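Glycosyl hydrolase family 88 (Pedobacter heparinus, PDB 3WIW) hydrolyses unsaturated glucuronyl saccharides, with specificity for those derived from heparin, using an alpha6/alpha6-barrel fold. Local coordinates at residues A[38-41]-A[42-46]; A[202-205]-A[206-210]; A[209-212]-A[213-217]; A[341-345]-A[346-350]. All coordinates share one frame; numbering follows the deposited sequence.

Contact 1 of 4, residues A[38-41]-A[42-46]; sequences TAVI and QLTRA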
loop_
_atom_site.group_PDB
_atom_site.type_symbol
_atom_site.label_atom_id
_atom_site.label_comp_id
_atom_site.label_asym_id
_atom_site.label_seq_id
_atom_site.Cartn_x
_atom_site.Cartn_y
_atom_site.Cartn_z
ATOM N N THR A 38 -3.123 21.562 -0.635
ATOM C CA THR A 38 -2.679 21.212 -1.976
ATOM C C THR A 38 -3.278 19.891 -2.439
ATOM O O THR A 38 -3.750 19.791 -3.572
ATOM C CB THR A 38 -1.161 21.188 -2.061
ATOM O OG1 THR A 38 -0.684 22.532 -1.911
ATOM C CG2 THR A 38 -0.713 20.619 -3.409
ATOM N N ALA A 39 -3.280 18.888 -1.562
ATOM C CA ALA A 39 -3.831 17.590 -1.913
ATOM C C ALA A 39 -5.304 17.693 -2.309
ATOM O O ALA A 39 -5.737 17.072 -3.284
ATOM C CB ALA A 39 -3.646 16.614 -0.765
ATOM N N VAL A 40 -6.061 18.490 -1.569
ATOM C CA VAL A 40 -7.477 18.673 -1.868
ATOM C C VAL A 40 -7.657 19.303 -3.251
ATOM O O VAL A 40 -8.505 18.865 -4.030
ATOM C CB VAL A 40 -8.151 19.506 -0.770
ATOM C CG1 VAL A 40 -9.575 19.859 -1.158
ATOM C CG2 VAL A 40 -8.156 18.710 0.532
ATOM N N ILE A 41 -6.846 20.308 -3.576
ATOM C CA ILE A 41 -6.922 20.920 -4.904
ATOM C C ILE A 41 -6.591 19.909 -6.002
ATOM O O ILE A 41 -7.311 19.808 -7.014
ATOM C CB ILE A 41 -5.994 22.147 -5.018
ATOM C CG1 ILE A 41 -6.532 23.286 -4.157
ATOM C CG2 ILE A 41 -5.902 22.623 -6.456
ATOM C CD1 ILE A 41 -5.509 24.370 -3.891
ATOM N N GLN A 42 -5.519 19.152 -5.804
ATOM C CA GLN A 42 -5.101 18.164 -6.793
ATOM C C GLN A 42 -6.214 17.149 -7.048
ATOM O O GLN A 42 -6.559 16.873 -8.206
ATOM C CB GLN A 42 -3.818 17.464 -6.336
ATOM C CG GLN A 42 -2.567 18.371 -6.326
ATOM C CD GLN A 42 -2.171 18.864 -7.718
ATOM O OE1 GLN A 42 -2.822 19.737 -8.285
ATOM N NE2 GLN A 42 -1.104 18.284 -8.282
ATOM N N LEU A 43 -6.788 16.610 -5.969
ATOM C CA LEU A 43 -7.841 15.618 -6.075
ATOM C C LEU A 43 -9.079 16.204 -6.733
ATOM O O LEU A 43 -9.743 15.528 -7.519
ATOM C CB LEU A 43 -8.202 15.074 -4.694
ATOM C CG LEU A 43 -7.139 14.173 -4.072
ATOM C CD1 LEU A 43 -7.536 13.818 -2.637
ATOM C CD2 LEU A 43 -6.880 12.908 -4.919
ATOM N N THR A 44 -9.401 17.453 -6.411
ATOM C CA THR A 44 -10.553 18.111 -7.015
ATOM C C THR A 44 -10.382 18.187 -8.532
ATOM O O THR A 44 -11.290 17.827 -9.293
ATOM C CB THR A 44 -10.752 19.517 -6.433
ATOM O OG1 THR A 44 -10.970 19.409 -5.024
ATOM C CG2 THR A 44 -11.926 20.249 -7.090
ATOM N N ARG A 45 -9.205 18.617 -8.972
ATOM C CA ARG A 45 -8.931 18.721 -10.396
ATOM C C ARG A 45 -8.860 17.336 -11.051
ATOM O O ARG A 45 -9.354 17.152 -12.166
ATOM C CB ARG A 45 -7.609 19.459 -10.626
ATOM C CG ARG A 45 -7.555 20.899 -10.121
ATOM C CD ARG A 45 -8.452 21.830 -10.897
ATOM N NE ARG A 45 -8.237 21.857 -12.351
ATOM C CZ ARG A 45 -7.307 22.564 -13.000
ATOM N NH1 ARG A 45 -6.410 23.308 -12.358
ATOM N NH2 ARG A 45 -7.263 22.513 -14.326
ATOM N N ALA A 46 -8.219 16.371 -10.388
ATOM C CA ALA A 46 -8.143 15.014 -10.932
ATOM C C ALA A 46 -9.537 14.430 -11.178
ATOM O O ALA A 46 -9.812 13.862 -12.244
ATOM C CB ALA A 46 -7.354 14.118 -10.003
#
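Four successive backbone bonds of alpha-helical spacing join 38-41 to 42-46, from Q42 N to T38 O, L43 N to A39 O, T44 N to V40 O and R45 N to I41 O. The carbonyl of V40 accepts two bonds, both from the same residue. T44 OG1 donates to V40 O at 2.7 Å, while T44 N reaches the same oxygen at 2.9 Å. The two donors come from opposite faces of the carbonyl plane, the hydroxyl standing 37° out of it. What turns the hydroxyl back over the preceding turn is the T44 torsion, with OG1 anti to the carbonyl carbon (chi1 -60°). With a valine here, V40 O would probably be left with the backbone N as its sole donor across the contact, one face of the carbonyl losing its hydroxyl.

The remaining side-chain contacts are van der Waals ones. T38 CG2 and Q42 CG run alongside each other, 4.1 Å apart, and V40 CG1 lies equally far from T44 OG1. L43 rests by its CG on A39 O at 3.3 Å. Beyond these segments L43 packs on L82 of helix 77-89, L94 of helix 92-103 and L382 of helix 375-392. Such a threonine hydroxyl returned to the carbonyl four residues earlier is a familiar feature of alpha-helices, found here in helix 30-49 of the alpha6/alpha6-barrel.

Contact 2 of 4, residues A[202-205]-A[206-210]; sequences AVTT and MKNHF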
loop_
_atom_site.group_PDB
_atom_site.type_symbol
_atom_site.label_atom_id
_atom_site.label_comp_id
_atom_site.label_asym_id
_atom_site.label_seq_id
_atom_site.Cartn_x
_atom_site.Cartn_y
_atom_site.Cartn_z
ATOM N N ALA A 202 -0.100 -14.751 6.830
ATOM C CA ALA A 202 0.872 -13.900 7.510
ATOM C C ALA A 202 1.908 -14.742 8.264
ATOM O O ALA A 202 3.102 -14.388 8.274
ATOM C CB ALA A 202 0.166 -12.924 8.455
ATOM N N VAL A 203 1.478 -15.812 8.915
ATOM C CA VAL A 203 2.412 -16.686 9.630
ATOM C C VAL A 203 3.367 -17.404 8.667
ATOM O O VAL A 203 4.592 -17.399 8.865
ATOM C CB VAL A 203 1.660 -17.690 10.538
ATOM C CG1 VAL A 203 2.635 -18.683 11.145
ATOM C CG2 VAL A 203 0.914 -16.938 11.647
ATOM N N THR A 204 2.825 -17.982 7.595
ATOM C CA THR A 204 3.645 -18.669 6.601
ATOM C C THR A 204 4.685 -17.692 5.996
ATOM O O THR A 204 5.862 -18.022 5.844
ATOM C CB THR A 204 2.728 -19.198 5.497
ATOM O OG1 THR A 204 1.759 -20.082 6.084
ATOM C CG2 THR A 204 3.515 -19.927 4.404
ATOM N N THR A 205 4.251 -16.483 5.666
ATOM C CA THR A 205 5.104 -15.481 5.060
ATOM C C THR A 205 6.165 -15.029 6.046
ATOM O O THR A 205 7.306 -14.736 5.659
ATOM C CB THR A 205 4.230 -14.320 4.567
ATOM O OG1 THR A 205 3.375 -14.817 3.521
ATOM C CG2 THR A 205 5.092 -13.184 4.024
ATOM N N MET A 206 5.806 -15.001 7.322
ATOM C CA MET A 206 6.725 -14.544 8.343
ATOM C C MET A 206 7.932 -15.478 8.419
ATOM O O MET A 206 9.076 -15.033 8.608
ATOM C CB MET A 206 5.976 -14.443 9.673
ATOM C CG MET A 206 6.707 -13.709 10.756
ATOM S SD MET A 206 5.718 -13.286 12.196
ATOM C CE MET A 206 6.942 -13.644 13.413
ATOM N N LYS A 207 7.673 -16.774 8.258
ATOM C CA LYS A 207 8.729 -17.768 8.199
ATOM C C LYS A 207 9.539 -17.683 6.884
ATOM O O LYS A 207 10.762 -17.533 6.896
ATOM C CB LYS A 207 8.137 -19.162 8.356
ATOM C CG LYS A 207 9.169 -20.252 8.285
ATOM C CD LYS A 207 8.530 -21.624 8.407
ATOM C CE LYS A 207 9.590 -22.711 8.336
ATOM N NZ LYS A 207 8.988 -24.069 8.299
ATOM N N ASN A 208 8.860 -17.731 5.747
ATOM C CA ASN A 208 9.545 -18.027 4.495
ATOM C C ASN A 208 10.033 -16.820 3.705
ATOM O O ASN A 208 10.998 -16.930 2.950
ATOM C CB ASN A 208 8.663 -18.919 3.618
ATOM C CG ASN A 208 8.342 -20.226 4.286
ATOM O OD1 ASN A 208 9.243 -20.894 4.817
ATOM N ND2 ASN A 208 7.068 -20.601 4.281
ATOM N N HIS A 209 9.372 -15.676 3.847
ATOM C CA HIS A 209 9.761 -14.513 3.054
ATOM C C HIS A 209 10.922 -13.706 3.649
ATOM O O HIS A 209 11.390 -12.772 3.019
ATOM C CB HIS A 209 8.575 -13.562 2.833
ATOM C CG HIS A 209 7.943 -13.684 1.483
ATOM N ND1 HIS A 209 6.893 -14.541 1.227
ATOM C CD2 HIS A 209 8.179 -13.006 0.334
ATOM C CE1 HIS A 209 6.538 -14.408 -0.041
ATOM N NE2 HIS A 209 7.298 -13.486 -0.603
ATOM N N PHE A 210 11.372 -14.047 4.850
ATOM C CA PHE A 210 12.356 -13.229 5.565
ATOM C C PHE A 210 13.683 -13.900 5.742
ATOM O O PHE A 210 13.748 -15.076 6.090
ATOM C CB PHE A 210 11.799 -12.731 6.909
ATOM C CG PHE A 210 10.679 -11.762 6.724
ATOM C CD1 PHE A 210 9.362 -12.212 6.481
ATOM C CD2 PHE A 210 10.944 -10.398 6.687
ATOM C CE1 PHE A 210 8.337 -11.305 6.238
ATOM C CE2 PHE A 210 9.925 -9.501 6.445
ATOM C CZ PHE A 210 8.631 -9.937 6.216
HETATM O O HOH W 1 5.047 -16.596 1.805
#
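The backbone of 202-205 hands its carbonyls to 206-210 in the last turns of helix 192-208: M206 N bonds to A202 O, K207 N to V203 O, N208 N to T204 O and H209 N to T205 O. The first is the most bent, with an N-H...O angle of 137°, and the third lies in the plane of its carbonyl. H209 N still makes such a bond, at 2.9 Å to T205 O, although the backbone at F210 has turned to extended angles.

T205 and H209 carry the side-chain contact. The methyl CG2 of T205, anti to the backbone N, approaches the imidazole obliquely and comes within 3.6 Å of H209 ND1. On its other branch T205 OG1 is hydrogen-bonded to H201 O within the helix and also accepts from a water at 3.0 Å; this water is hydrogen-bonded to H209 ND1 at 2.8 Å in the ring plane. The other imidazole nitrogen, NE2, is bonded to H218 O, so that both nitrogens have partners, which should limit rotation of the ring. F210 turns an edge to the same turn, its CD1 3.4 Å from T205 O in the ring plane. One residue earlier in each segment, T204 CG2 meets N208 ND2 at 3.6 Å, an amide nitrogen whose hydrogen bond goes to Y222 OH.

This is the C-terminal end of a barrel helix running into a loop, close to the predicted active site: the H209 side chain lies about 7 Å from that of D174, the predicted proton donor.

Contact 3 of 4, residues A[209-212]-A[213-217]; sequences HFRK and DYSSY
The backbone from 209 to 217 doubles back as a tight beta hairpin with one bridge, F210 and S216 forming a non-hydrogen-bonded pair flanked by bonds from Y217 N to H209 O and from R211 N to S215 O. A type I turn from R211 to Y214 reverses the chain, and Y214 in the left-handed region (phi 73°) is consistent with a G1 bulge. D213 adds an Asx turn: its OD1 accepts from S215 N at 3.0 Å, from above the carboxylate plane, and from S215 OG at 2.6 Å on its syn lone pair.

R211 reaches across with its chain extended from CG to NE. Its guanidinium lies over one face of the Y217 ring in a cation-pi contact, CZ 4.1 Å from the ring centroid and the two planes 53° apart. NH2 donates to S215 OG at 2.9 Å, in the guanidinium plane, and more weakly to S216 O, while NH1 serves N240 O and S242 O. Replacing R211 by a leucine would probably leave those carbonyls without their donor and the Y217 face without its cation. Within the bridged pair, S216 CB lies over one face of the F210 ring in a CH-pi contact, 4.2 Å from its centroid. A water accepts a hydrogen bond from R211 NE at 3.0 Å and is also hydrogen-bonded to Y217 OH.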
loop_
_atom_site.group_PDB
_atom_site.type_symbol
_atom_site.label_atom_id
_atom_site.label_comp_id
_atom_site.label_asym_id
_atom_site.label_seq_id
_atom_site.Cartn_x
_atom_site.Cartn_y
_atom_site.Cartn_z
ATOM N N HIS A 209 9.372 -15.676 3.847
ATOM C CA HIS A 209 9.761 -14.513 3.054
ATOM C C HIS A 209 10.922 -13.706 3.649
ATOM O O HIS A 209 11.390 -12.772 3.019
ATOM C CB HIS A 209 8.575 -13.562 2.833
ATOM C CG HIS A 209 7.943 -13.684 1.483
ATOM N ND1 HIS A 209 6.893 -14.541 1.227
ATOM C CD2 HIS A 209 8.179 -13.006 0.334
ATOM C CE1 HIS A 209 6.538 -14.408 -0.041
ATOM N NE2 HIS A 209 7.298 -13.486 -0.603
ATOM N N PHE A 210 11.372 -14.047 4.850
ATOM C CA PHE A 210 12.356 -13.229 5.565
ATOM C C PHE A 210 13.683 -13.900 5.742
ATOM O O PHE A 210 13.748 -15.076 6.090
ATOM C CB PHE A 210 11.799 -12.731 6.909
ATOM C CG PHE A 210 10.679 -11.762 6.724
ATOM C CD1 PHE A 210 9.362 -12.212 6.481
ATOM C CD2 PHE A 210 10.944 -10.398 6.687
ATOM C CE1 PHE A 210 8.337 -11.305 6.238
ATOM C CE2 PHE A 210 9.925 -9.501 6.445
ATOM C CZ PHE A 210 8.631 -9.937 6.216
ATOM N N ARG A 211 14.734 -13.134 5.462
ATOM C CA ARG A 211 16.111 -13.559 5.690
ATOM C C ARG A 211 16.468 -13.349 7.157
ATOM O O ARG A 211 15.708 -12.734 7.903
ATOM C CB ARG A 211 17.059 -12.753 4.798
ATOM C CG ARG A 211 16.687 -12.842 3.333
ATOM C CD ARG A 211 17.765 -12.234 2.428
ATOM N NE ARG A 211 17.316 -12.139 1.031
ATOM C CZ ARG A 211 16.636 -11.109 0.520
ATOM N NH1 ARG A 211 16.266 -11.131 -0.744
ATOM N NH2 ARG A 211 16.352 -10.055 1.264
ATOM N N LYS A 212 17.630 -13.841 7.591
ATOM C CA LYS A 212 18.002 -13.723 9.000
ATOM C C LYS A 212 18.128 -12.272 9.472
ATOM O O LYS A 212 17.903 -11.976 10.650
ATOM C CB LYS A 212 19.282 -14.513 9.306
ATOM C CG LYS A 212 19.110 -16.021 9.175
ATOM C CD LYS A 212 20.186 -16.807 9.917
ATOM C CE LYS A 212 21.573 -16.586 9.350
ATOM N NZ LYS A 212 21.611 -16.799 7.873
ATOM N N ASP A 213 18.460 -11.360 8.564
ATOM C CA ASP A 213 18.566 -9.951 8.949
ATOM C C ASP A 213 17.235 -9.186 8.920
ATOM O O ASP A 213 17.218 -7.962 9.122
ATOM C CB ASP A 213 19.623 -9.226 8.106
ATOM C CG ASP A 213 19.251 -9.111 6.628
ATOM O OD1 ASP A 213 18.200 -9.647 6.208
ATOM O OD2 ASP A 213 20.033 -8.463 5.876
ATOM N N TYR A 214 16.142 -9.915 8.693
ATOM C CA TYR A 214 14.779 -9.363 8.593
ATOM C C TYR A 214 14.501 -8.596 7.309
ATOM O O TYR A 214 13.418 -8.028 7.153
ATOM C CB TYR A 214 14.370 -8.537 9.818
ATOM C CG TYR A 214 14.362 -9.329 11.095
ATOM C CD1 TYR A 214 13.292 -10.158 11.415
ATOM C CD2 TYR A 214 15.427 -9.241 11.987
ATOM C CE1 TYR A 214 13.285 -10.895 12.607
ATOM C CE2 TYR A 214 15.442 -9.972 13.160
ATOM C CZ TYR A 214 14.367 -10.795 13.480
ATOM O OH TYR A 214 14.395 -11.499 14.671
ATOM N N SER A 215 15.439 -8.596 6.366
ATOM C CA SER A 215 15.088 -8.217 4.995
ATOM C C SER A 215 14.156 -9.267 4.394
ATOM O O SER A 215 14.142 -10.429 4.816
ATOM C CB SER A 215 16.336 -8.063 4.123
ATOM O OG SER A 215 17.028 -9.286 3.937
ATOM N N SER A 216 13.387 -8.857 3.401
ATOM C CA SER A 216 12.492 -9.795 2.750
ATOM C C SER A 216 12.891 -10.065 1.296
ATOM O O SER A 216 13.398 -9.166 0.600
ATOM C CB SER A 216 11.026 -9.313 2.812
ATOM O OG SER A 216 10.891 -7.980 2.321
ATOM N N TYR A 217 12.611 -11.297 0.844
ATOM C CA TYR A 217 12.549 -11.647 -0.573
ATOM C C TYR A 217 11.317 -11.019 -1.212
ATOM O O TYR A 217 10.358 -10.622 -0.520
ATOM C CB TYR A 217 12.391 -13.172 -0.732
ATOM C CG TYR A 217 13.606 -13.963 -0.307
ATOM C CD1 TYR A 217 14.698 -14.097 -1.165
ATOM C CD2 TYR A 217 13.677 -14.569 0.945
ATOM C CE1 TYR A 217 15.810 -14.800 -0.794
ATOM C CE2 TYR A 217 14.786 -15.283 1.332
ATOM C CZ TYR A 217 15.853 -15.396 0.457
ATOM O OH TYR A 217 16.967 -16.094 0.803
HETATM O O HOH W 2 18.937 -14.311 -0.191
#

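Contact 4 of 4, residues A[341-345]-A[346-350]; sequences SSDEY and LAKPG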
loop_
_atom_site.group_PDB
_atom_site.type_symbol
_atom_site.label_atom_id
_atom_site.label_comp_id
_atom_site.label_asym_id
_atom_site.label_seq_id
_atom_site.Cartn_x
_atom_site.Cartn_y
_atom_site.Cartn_z
ATOM N N SER A 341 6.446 16.185 1.924
ATOM C CA SER A 341 5.618 17.384 1.832
ATOM C C SER A 341 6.386 18.614 1.352
ATOM O O SER A 341 5.796 19.686 1.186
ATOM C CB SER A 341 4.968 17.692 3.184
ATOM O OG SER A 341 4.206 16.593 3.642
ATOM N N SER A 342 7.695 18.464 1.148
ATOM C CA SER A 342 8.543 19.554 0.679
ATOM C C SER A 342 8.392 19.738 -0.836
ATOM O O SER A 342 7.851 18.891 -1.531
ATOM C CB SER A 342 10.006 19.277 1.048
ATOM O OG SER A 342 10.581 18.285 0.230
ATOM N N ASP A 343 8.915 20.844 -1.352
ATOM C CA ASP A 343 8.851 21.145 -2.776
ATOM C C ASP A 343 9.401 20.031 -3.647
ATOM O O ASP A 343 8.911 19.808 -4.741
ATOM C CB ASP A 343 9.666 22.431 -3.044
ATOM C CG ASP A 343 9.823 22.753 -4.539
ATOM O OD1 ASP A 343 10.795 22.288 -5.197
ATOM O OD2 ASP A 343 8.948 23.467 -5.072
ATOM N N GLU A 344 10.417 19.332 -3.148
ATOM C CA GLU A 344 11.077 18.278 -3.898
ATOM C C GLU A 344 10.120 17.136 -4.229
ATOM O O GLU A 344 10.216 16.554 -5.311
ATOM C CB GLU A 344 12.227 17.729 -3.065
ATOM C CG GLU A 344 13.047 16.661 -3.765
ATOM C CD GLU A 344 14.185 16.135 -2.889
ATOM O OE1 GLU A 344 14.293 16.543 -1.706
ATOM O OE2 GLU A 344 14.973 15.298 -3.374
ATOM N N TYR A 345 9.193 16.820 -3.312
ATOM C CA TYR A 345 8.284 15.675 -3.465
ATOM C C TYR A 345 6.810 15.998 -3.689
ATOM O O TYR A 345 6.087 15.204 -4.285
ATOM C CB TYR A 345 8.437 14.696 -2.291
ATOM C CG TYR A 345 9.711 13.906 -2.387
ATOM C CD1 TYR A 345 9.765 12.723 -3.112
ATOM C CD2 TYR A 345 10.873 14.359 -1.794
ATOM C CE1 TYR A 345 10.933 11.991 -3.224
ATOM C CE2 TYR A 345 12.064 13.632 -1.896
ATOM C CZ TYR A 345 12.088 12.463 -2.634
ATOM O OH TYR A 345 13.239 11.726 -2.771
ATOM N N LEU A 346 6.367 17.152 -3.209
ATOM C CA LEU A 346 4.950 17.484 -3.261
ATOM C C LEU A 346 4.672 18.383 -4.458
ATOM O O LEU A 346 5.218 19.493 -4.559
ATOM C CB LEU A 346 4.522 18.187 -1.968
ATOM C CG LEU A 346 3.056 18.596 -1.878
ATOM C CD1 LEU A 346 2.198 17.351 -1.670
ATOM C CD2 LEU A 346 2.825 19.558 -0.764
ATOM N N ALA A 347 3.839 17.912 -5.378
ATOM C CA ALA A 347 3.481 18.709 -6.557
ATOM C C ALA A 347 2.854 20.050 -6.194
ATOM O O ALA A 347 2.109 20.163 -5.214
ATOM C CB ALA A 347 2.499 17.926 -7.399
ATOM N N LYS A 348 3.115 21.066 -7.009
ATOM C CA LYS A 348 2.405 22.331 -6.852
ATOM C C LYS A 348 0.992 22.185 -7.383
ATOM O O LYS A 348 0.757 21.403 -8.307
ATOM C CB LYS A 348 3.123 23.420 -7.631
ATOM C CG LYS A 348 4.469 23.683 -7.059
ATOM C CD LYS A 348 5.302 24.631 -7.926
ATOM C CE LYS A 348 6.733 24.722 -7.416
ATOM N NZ LYS A 348 7.513 23.445 -7.555
ATOM N N PRO A 349 0.044 22.949 -6.824
ATOM C CA PRO A 349 -1.345 22.867 -7.290
ATOM C C PRO A 349 -1.435 23.045 -8.791
ATOM O O PRO A 349 -0.857 23.976 -9.351
ATOM C CB PRO A 349 -2.016 24.049 -6.596
ATOM C CG PRO A 349 -1.227 24.247 -5.355
ATOM C CD PRO A 349 0.193 23.877 -5.690
ATOM N N GLY A 350 -2.145 22.134 -9.436
ATOM C CA GLY A 350 -2.360 22.210 -10.861
ATOM C C GLY A 350 -1.317 21.527 -11.717
ATOM O O GLY A 350 -1.529 21.351 -12.926
HETATM O O HOH W 3 6.848 21.045 -6.240
#
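The turn that begins at S342, just beyond helix 327-340 in the loop that leads to strand 360-361, brings 341-345 against 346-350 beside helix 30-49. The carbonyl of S342 is the acceptor at its centre, taking bonds from the third and fourth residues on. Y345 N donates to S342 O at 3.0 Å. The bond from L346 N to S342 O is 2.8 Å long and lies close to the C=O axis, with a C=O...N angle of 173°. L346 folds back on the same turn, its CB 3.4 Å from S342 O and its methyl CD2 3.6 Å from S341 O. The side chain also packs on S35 of helix 30-49 and on I356.

The charged ends meet at the surface. K348 NZ forms a salt bridge with D343 OD2 at 2.9 Å, approaching the carboxylate on its syn side but 27° out of its plane. Extended as far as CE, the lysine chain bends only at its last torsion (chi4 67°) to bring NZ round to the acid, and the two side chains cross at an angle. A water lies within the loop: it accepts from K348 NZ at 2.8 Å and lies equally far from D343 O and L346 O, to each of which its geometry suits donation. K358 NZ is a further donor to D343 O.

Chemically, the one ammonium group is shared between a carboxylate and a water that touches two backbone carbonyls, so the salt bridge and the water together tie K348 to the turn. Its positive charge would be expected to favour the ionised form of D343.

In the fold
From the N terminus, contact 1 lies within helix 30-49 and closes only helical turns. Contact 2 closes the last turns of helix 192-208 and runs on into the loop after it. Contact 3 begins where it finishes, sharing H209 and F210; its turn folds the chain back toward strand 219-222. Contact 4 closes a turn after helix 327-340. None encloses another, and only contacts 2 and 3 overlap along the chain. In space there are two pairs. Contacts 1 and 4, centres about 12 Å apart, meet where Q42 OE1 receives G350 N, tying the first helix to a late loop. Contacts 2 and 3, centres about 9 Å apart, lie across the chain's centre from contact 1.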